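Local coordinates for 2,3-bisphosphoglycerate-independent phosphoglycerate mutase (Pyrococcus horikoshii, PDB 2ZKT), which probably interconverts 2-phosphoglycerate and 3-phosphoglycerate in glycolysis, as a metal-binding member of the cofactor-independent (archaeal-type) phosphoglycerate mutases, at residues 59-71 with 253-265. Numbering follows the deposited sequence.
Sequences GSDTAHLSIFGYD and ALVKGVARAVGFD. With ZN (zinc ion), chain G.
Phe68 and Val258 meet at the middle of this largely apolar interface, where CG1 of Val258 lies in the plane of the Phe68 ring, 3.6 Å from CE2. Val262 lays CG2 over one face of the same ring, and CZ touches CB of Ala259, a side chain short enough to let the ring come near the helix backbone. Phe264 meets Phe68 obliquely, the centroids 5.0 Å apart and the planes at 38°. Branched Val262 serves two rings at once: with CG1 beside the backbone N (chi1 -58°), that methyl reaches CE2 of Tyr70 at 3.5 Å, while the phenol OH continues to the backbone O of Met236.

Helices 60-67 and 253-261 run roughly parallel, crossing at -37° with their axes 9.5 Å apart, within the alkaline phosphatase-like domain; His64 also packs on strand 6-12, and Val255 and Phe264 on strand 296-301 of its large mixed sheet. Both helices end in a Schellman motif, at Gly69 and Gly263, whose positive phi suits glycine; the reversals bring Tyr70 and Phe264 back into the interface.

Towards the N-terminal ends, Val255 makes a CH-pi contact, CG1 standing 3.9 Å from the His64 ring centroid and above its face. The ring's rotation is fixed by ND1, which donates to Ser60 O at 2.9 Å, nearly in the ring plane; His64 N reaches that oxygen from the opposite face of its carbonyl plane. Leu254 spreads both methyls against CB of Asp61, whose carboxylate OD2 is hydrogen-bonded to the hydroxyl of Tyr76 while OD1 accepts Thr62 N.

Ser60 OG binds a zinc ion at 2.6 Å, together with Asp13, Asp346 and His347.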
loop_
_atom_site.group_PDB
_atom_site.type_symbol
_atom_site.label_atom_id
_atom_site.label_comp_id
_atom_site.label_asym_id
_atom_site.label_seq_id
_atom_site.Cartn_x
_atom_site.Cartn_y
_atom_site.Cartn_z
ATOM N N GLY B 59 26.085 7.571 -3.016
ATOM C CA GLY B 59 25.525 8.913 -2.940
ATOM C C GLY B 59 24.547 8.981 -4.107
ATOM O O GLY B 59 24.608 8.142 -5.015
ATOM N N SER B 60 23.646 9.960 -4.110
ATOM C CA SER B 60 22.661 10.061 -5.190
ATOM C C SER B 60 23.280 10.193 -6.593
ATOM O O SER B 60 22.761 9.632 -7.558
ATOM C CB SER B 60 21.719 11.245 -4.931
ATOM O OG SER B 60 20.424 10.991 -5.456
ATOM N N ASP B 61 24.385 10.935 -6.704
ATOM C CA ASP B 61 25.039 11.142 -8.004
ATOM C C ASP B 61 25.699 9.872 -8.564
ATOM O O ASP B 61 25.468 9.512 -9.727
ATOM C CB ASP B 61 26.063 12.294 -7.904
ATOM C CG ASP B 61 27.023 12.136 -6.727
ATOM O OD1 ASP B 61 26.836 11.198 -5.913
ATOM O OD2 ASP B 61 27.965 12.960 -6.611
ATOM N N THR B 62 26.507 9.196 -7.743
ATOM C CA THR B 62 27.184 7.960 -8.158
ATOM C C THR B 62 26.175 6.816 -8.441
ATOM O O THR B 62 26.413 5.955 -9.298
ATOM C CB THR B 62 28.193 7.475 -7.067
ATOM O OG1 THR B 62 27.496 7.231 -5.829
ATOM C CG2 THR B 62 29.292 8.531 -6.838
ATOM N N ALA B 63 25.049 6.817 -7.718
ATOM C CA ALA B 63 24.021 5.790 -7.902
ATOM C C ALA B 63 23.361 5.946 -9.267
ATOM O O ALA B 63 23.018 4.951 -9.920
ATOM C CB ALA B 63 22.951 5.882 -6.791
ATOM N N HIS B 64 23.186 7.198 -9.698
ATOM C CA HIS B 64 22.536 7.453 -10.983
ATOM C C HIS B 64 23.481 7.228 -12.178
ATOM O O HIS B 64 23.059 6.877 -13.273
ATOM C CB HIS B 64 21.977 8.886 -10.990
ATOM C CG HIS B 64 20.589 8.912 -10.389
ATOM N ND1 HIS B 64 20.322 9.284 -9.110
ATOM C CD2 HIS B 64 19.372 8.582 -11.011
ATOM C CE1 HIS B 64 18.977 9.195 -8.971
ATOM N NE2 HIS B 64 18.384 8.778 -10.097
ATOM N N LEU B 65 24.796 7.485 -11.974
ATOM C CA LEU B 65 25.725 7.138 -13.052
ATOM C C LEU B 65 25.623 5.638 -13.320
ATOM O O LEU B 65 25.699 5.145 -14.440
ATOM C CB LEU B 65 27.169 7.454 -12.617
ATOM C CG LEU B 65 27.595 8.924 -12.790
ATOM C CD1 LEU B 65 28.910 9.216 -12.075
ATOM C CD2 LEU B 65 27.827 9.342 -14.245
ATOM N N SER B 66 25.479 4.905 -12.195
ATOM C CA SER B 66 25.344 3.454 -12.266
ATOM C C SER B 66 24.040 3.044 -12.967
ATOM O O SER B 66 24.036 2.234 -13.888
ATOM C CB SER B 66 25.378 2.905 -10.831
ATOM O OG SER B 66 25.305 1.480 -10.853
ATOM N N ILE B 67 22.922 3.620 -12.529
ATOM C CA ILE B 67 21.612 3.338 -13.107
ATOM C C ILE B 67 21.588 3.636 -14.614
ATOM O O ILE B 67 20.920 2.928 -15.373
ATOM C CB ILE B 67 20.515 4.182 -12.409
ATOM C CG1 ILE B 67 20.382 3.757 -10.934
ATOM C CG2 ILE B 67 19.191 4.051 -13.145
ATOM C CD1 ILE B 67 19.931 2.314 -10.707
ATOM N N PHE B 68 22.309 4.677 -15.049
ATOM C CA PHE B 68 22.332 5.022 -16.478
ATOM C C PHE B 68 23.213 4.086 -17.311
ATOM O O PHE B 68 23.269 4.217 -18.541
ATOM C CB PHE B 68 22.778 6.483 -16.688
ATOM C CG PHE B 68 21.766 7.498 -16.220
ATOM C CD1 PHE B 68 20.431 7.401 -16.616
ATOM C CD2 PHE B 68 22.143 8.537 -15.366
ATOM C CE1 PHE B 68 19.474 8.335 -16.162
ATOM C CE2 PHE B 68 21.216 9.470 -14.904
ATOM C CZ PHE B 68 19.871 9.373 -15.299
ATOM N N GLY B 69 23.906 3.158 -16.637
ATOM C CA GLY B 69 24.746 2.185 -17.332
ATOM C C GLY B 69 26.256 2.345 -17.224
ATOM O O GLY B 69 27.011 1.665 -17.926
ATOM N N TYR B 70 26.716 3.230 -16.345
ATOM C CA TYR B 70 28.154 3.458 -16.204
ATOM C C TYR B 70 28.712 2.855 -14.921
ATOM O O TYR B 70 27.969 2.564 -13.976
ATOM C CB TYR B 70 28.447 4.971 -16.213
ATOM C CG TYR B 70 28.003 5.671 -17.485
ATOM C CD1 TYR B 70 28.777 5.602 -18.660
ATOM C CD2 TYR B 70 26.787 6.351 -17.535
ATOM C CE1 TYR B 70 28.345 6.191 -19.845
ATOM C CE2 TYR B 70 26.339 6.943 -18.719
ATOM C CZ TYR B 70 27.119 6.861 -19.870
ATOM O OH TYR B 70 26.673 7.459 -21.032
ATOM N N ASP B 71 30.031 2.671 -14.902
ATOM C CA ASP B 71 30.719 2.151 -13.723
ATOM C C ASP B 71 31.092 3.389 -12.894
ATOM O O ASP B 71 31.957 4.179 -13.290
ATOM C CB ASP B 71 31.986 1.377 -14.134
ATOM C CG ASP B 71 32.784 0.875 -12.937
ATOM O OD1 ASP B 71 33.417 1.707 -12.242
ATOM O OD2 ASP B 71 32.774 -0.353 -12.688
ATOM N N ALA B 253 17.841 18.997 -8.618
ATOM C CA ALA B 253 19.002 19.526 -9.334
ATOM C C ALA B 253 20.112 18.502 -9.627
ATOM O O ALA B 253 20.520 18.319 -10.781
ATOM C CB ALA B 253 19.585 20.710 -8.550
ATOM N N LEU B 254 20.604 17.847 -8.573
ATOM C CA LEU B 254 21.689 16.880 -8.722
ATOM C C LEU B 254 21.425 15.768 -9.745
ATOM O O LEU B 254 22.332 15.366 -10.481
ATOM C CB LEU B 254 22.026 16.263 -7.358
ATOM C CG LEU B 254 23.233 15.317 -7.341
ATOM C CD1 LEU B 254 24.450 16.006 -7.948
ATOM C CD2 LEU B 254 23.520 14.880 -5.909
ATOM N N VAL B 255 20.188 15.274 -9.806
ATOM C CA VAL B 255 19.875 14.207 -10.747
ATOM C C VAL B 255 19.705 14.750 -12.164
ATOM O O VAL B 255 20.044 14.065 -13.144
ATOM C CB VAL B 255 18.610 13.422 -10.302
ATOM C CG1 VAL B 255 18.241 12.362 -11.344
ATOM C CG2 VAL B 255 18.874 12.757 -8.947
ATOM N N LYS B 256 19.187 15.973 -12.282
ATOM C CA LYS B 256 19.021 16.594 -13.599
ATOM C C LYS B 256 20.430 16.787 -14.174
ATOM O O LYS B 256 20.650 16.645 -15.385
ATOM C CB LYS B 256 18.343 17.961 -13.473
ATOM C CG LYS B 256 16.939 17.925 -12.887
ATOM C CD LYS B 256 16.432 19.335 -12.631
ATOM C CE LYS B 256 16.457 20.168 -13.911
ATOM N NZ LYS B 256 16.100 21.593 -13.651
ATOM N N GLY B 257 21.373 17.105 -13.279
ATOM C CA GLY B 257 22.761 17.324 -13.673
ATOM C C GLY B 257 23.413 16.078 -14.248
ATOM O O GLY B 257 24.012 16.111 -15.329
ATOM N N VAL B 258 23.300 14.964 -13.523
ATOM C CA VAL B 258 23.875 13.711 -13.996
ATOM C C VAL B 258 23.248 13.356 -15.342
ATOM O O VAL B 258 23.948 13.044 -16.304
ATOM C CB VAL B 258 23.624 12.561 -12.984
ATOM C CG1 VAL B 258 24.118 11.234 -13.570
ATOM C CG2 VAL B 258 24.345 12.868 -11.660
ATOM N N ALA B 259 21.919 13.413 -15.415
ATOM C CA ALA B 259 21.220 13.085 -16.652
ATOM C C ALA B 259 21.722 13.953 -17.808
ATOM O O ALA B 259 21.951 13.454 -18.916
ATOM C CB ALA B 259 19.724 13.265 -16.465
ATOM N N ARG B 260 21.900 15.252 -17.550
ATOM C CA ARG B 260 22.383 16.170 -18.587
ATOM C C ARG B 260 23.800 15.815 -19.008
ATOM O O ARG B 260 24.111 15.770 -20.203
ATOM C CB ARG B 260 22.332 17.630 -18.098
ATOM C CG ARG B 260 21.000 18.317 -18.411
ATOM C CD ARG B 260 20.809 19.640 -17.675
ATOM N NE ARG B 260 19.503 20.220 -18.003
ATOM C CZ ARG B 260 18.870 21.137 -17.266
ATOM N NH1 ARG B 260 19.420 21.594 -16.141
ATOM N NH2 ARG B 260 17.679 21.585 -17.649
ATOM N N ALA B 261 24.660 15.564 -18.018
ATOM C CA ALA B 261 26.045 15.204 -18.306
ATOM C C ALA B 261 26.140 13.997 -19.255
ATOM O O ALA B 261 26.978 13.993 -20.150
ATOM C CB ALA B 261 26.801 14.917 -17.001
ATOM N N VAL B 262 25.286 12.982 -19.081
ATOM C CA VAL B 262 25.373 11.811 -19.957
ATOM C C VAL B 262 24.588 11.948 -21.267
ATOM O O VAL B 262 24.569 11.022 -22.089
ATOM C CB VAL B 262 24.973 10.496 -19.215
ATOM C CG1 VAL B 262 25.878 10.311 -17.998
ATOM C CG2 VAL B 262 23.502 10.528 -18.797
ATOM N N GLY B 263 23.944 13.103 -21.458
ATOM C CA GLY B 263 23.244 13.342 -22.717
ATOM C C GLY B 263 21.728 13.354 -22.798
ATOM O O GLY B 263 21.177 13.346 -23.902
ATOM N N PHE B 264 21.038 13.372 -21.659
ATOM C CA PHE B 264 19.573 13.392 -21.690
ATOM C C PHE B 264 19.019 14.806 -21.883
ATOM O O PHE B 264 19.685 15.795 -21.546
ATOM C CB PHE B 264 19.007 12.819 -20.378
ATOM C CG PHE B 264 19.039 11.319 -20.304
ATOM C CD1 PHE B 264 20.241 10.641 -20.085
ATOM C CD2 PHE B 264 17.865 10.576 -20.457
ATOM C CE1 PHE B 264 20.266 9.245 -20.013
ATOM C CE2 PHE B 264 17.883 9.180 -20.388
ATOM C CZ PHE B 264 19.080 8.513 -20.167
ATOM N N ASP B 265 17.808 14.896 -22.444
ATOM C CA ASP B 265 17.135 16.187 -22.617
ATOM C C ASP B 265 16.214 16.264 -21.392
ATOM O O ASP B 265 15.117 15.708 -21.397
ATOM C CB ASP B 265 16.288 16.221 -23.904
ATOM C CG ASP B 265 17.135 16.319 -25.167
ATOM O OD1 ASP B 265 18.278 16.821 -25.087
ATOM O OD2 ASP B 265 16.652 15.910 -26.248
HETATM ZN ZN ZN G . 18.861 9.323 -4.253
#